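Endo-polygalacturonase (PDB 1BHE) hydrolyses the alpha-1,4-galacturonosyl linkages of polygalacturonic acid in plant cell walls, contributing to the maceration and soft-rotting of plant tissue. Local coordinates at residues V132-E136 with I170-N174. Residues are numbered along the deposited sequence; the frame is centred on the assembly and turned at random.
Sequences VSWWE and INSPN
Start with the backbones. Val132 and Ser133 are extended, then Trp134 and Trp135 turn with helical phi/psi values into helix 136-144. Across from them, Ile170 ends strand 167-170, Asn171 adopts the left-handed conformation (47/54), and Ser172 and Pro173 carry the chain on toward strand 177-180. The backbones come closest at Trp134 and Pro173, whose CA atoms are 5.6 Å apart, and together the segments bury 233 Å².

One hydrogen bond joins them: Trp135 NE1 donates to Ser172 O at 2.8 Å, with an N-H...O angle of 154°. Trp135 (chi1 m, chi2 -30°) reaches over with its ring edge, so this carbonyl lies near the indole plane. Along the same edge, Trp135 CZ2 rests 3.7 Å from Asn171 CA and Trp135 CH2 3.7 Å from Asn171 OD1.

The apolar part belongs to Trp134, also m at chi1 but with chi2 at 117°. Pro173 CB sits over its five-membered ring, 3.8 Å from the centroid and 24° off the normal, a CH-pi contact; Trp134 CD1 to Pro173 CB is 3.6 Å.

Within 132-136, Glu136 N donates to Ser133 OG (3.2 Å) and Ser133 N to Glu136 OE1 (2.8 Å), a capping box. Within 170-174, Ser172 OG donates to Asn174 O (2.7 Å), while Ser172 N is hydrogen-bonded to Thr194 OG1 in the next coil.

The Trp135 side chain lies about 9 Å from that of Asp223, the predicted proton donor. Here a capping-box helix start, in a long loop excursion, packs against the turn that links strand 167-170 to strand 177-180 in the right-handed parallel beta-helix of family 28 glycosyl hydrolases.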
# COMPACT_ATOMS: atom_id res chain seq x y z
N VAL A 132 -5.25 -23.59 8.16
CA VAL A 132 -5.09 -22.83 6.93
C VAL A 132 -3.96 -21.80 6.98
O VAL A 132 -3.39 -21.51 8.03
CB VAL A 132 -6.39 -22.06 6.63
CG1 VAL A 132 -7.51 -22.98 6.17
CG2 VAL A 132 -6.82 -21.25 7.84
N SER A 133 -3.71 -21.21 5.82
CA SER A 133 -2.75 -20.12 5.69
C SER A 133 -3.47 -18.79 5.92
O SER A 133 -4.70 -18.77 5.99
CB SER A 133 -2.17 -20.09 4.27
OG SER A 133 -3.17 -19.72 3.33
N TRP A 134 -2.72 -17.69 5.99
CA TRP A 134 -3.35 -16.38 6.16
C TRP A 134 -4.28 -16.06 4.98
O TRP A 134 -5.38 -15.54 5.19
CB TRP A 134 -2.31 -15.29 6.24
CG TRP A 134 -1.32 -15.26 7.36
CD1 TRP A 134 0.04 -15.38 7.21
CD2 TRP A 134 -1.55 -15.07 8.75
NE1 TRP A 134 0.66 -15.28 8.43
CE2 TRP A 134 -0.30 -15.09 9.39
CE3 TRP A 134 -2.70 -14.89 9.53
CZ2 TRP A 134 -0.15 -14.94 10.77
CZ3 TRP A 134 -2.56 -14.74 10.89
CH2 TRP A 134 -1.30 -14.76 11.50
N TRP A 135 -3.85 -16.33 3.75
CA TRP A 135 -4.70 -16.00 2.60
C TRP A 135 -5.96 -16.85 2.53
O TRP A 135 -6.99 -16.37 2.05
CB TRP A 135 -3.91 -16.05 1.30
CG TRP A 135 -2.82 -15.03 1.21
CD1 TRP A 135 -2.78 -13.78 1.78
CD2 TRP A 135 -1.61 -15.16 0.46
NE1 TRP A 135 -1.60 -13.15 1.45
CE2 TRP A 135 -0.87 -13.98 0.65
CE3 TRP A 135 -1.07 -16.19 -0.32
CZ2 TRP A 135 0.39 -13.79 0.06
CZ3 TRP A 135 0.17 -16.00 -0.90
CH2 TRP A 135 0.89 -14.81 -0.70
N GLU A 136 -5.92 -18.08 3.02
CA GLU A 136 -7.10 -18.95 3.02
C GLU A 136 -8.23 -18.43 3.89
O GLU A 136 -9.39 -18.81 3.69
CB GLU A 136 -6.70 -20.36 3.45
CG GLU A 136 -6.14 -21.15 2.28
CD GLU A 136 -5.48 -22.46 2.65
OE1 GLU A 136 -5.04 -22.65 3.80
OE2 GLU A 136 -5.39 -23.33 1.75
N ILE A 170 7.55 -9.37 0.00
CA ILE A 170 6.82 -10.44 -0.63
C ILE A 170 5.85 -11.17 0.30
O ILE A 170 6.00 -11.26 1.51
CB ILE A 170 7.74 -11.52 -1.25
CG1 ILE A 170 8.50 -12.29 -0.16
CG2 ILE A 170 8.71 -10.91 -2.26
CD1 ILE A 170 9.36 -13.42 -0.72
N ASN A 171 4.83 -11.73 -0.34
CA ASN A 171 3.83 -12.57 0.30
C ASN A 171 3.26 -12.00 1.59
O ASN A 171 3.21 -12.67 2.62
CB ASN A 171 4.44 -13.96 0.55
CG ASN A 171 5.03 -14.56 -0.71
OD1 ASN A 171 4.43 -14.44 -1.78
ND2 ASN A 171 6.19 -15.20 -0.59
N SER A 172 2.76 -10.76 1.54
CA SER A 172 2.19 -10.14 2.74
C SER A 172 0.84 -10.75 3.08
O SER A 172 -0.04 -10.90 2.23
CB SER A 172 2.06 -8.63 2.51
OG SER A 172 1.56 -8.01 3.67
N PRO A 173 0.63 -11.08 4.35
CA PRO A 173 -0.63 -11.63 4.82
C PRO A 173 -1.77 -10.63 4.66
O PRO A 173 -2.90 -11.02 4.34
CB PRO A 173 -0.39 -11.97 6.29
CG PRO A 173 1.10 -12.01 6.43
CD PRO A 173 1.60 -10.96 5.46
N ASN A 174 -1.49 -9.35 4.86
CA ASN A 174 -2.47 -8.28 4.73
C ASN A 174 -1.83 -7.16 3.91
O ASN A 174 -1.04 -7.49 3.02
CB ASN A 174 -2.90 -7.84 6.12
CG ASN A 174 -4.14 -7.01 6.29
OD1 ASN A 174 -4.25 -5.89 5.78
ND2 ASN A 174 -5.10 -7.52 7.05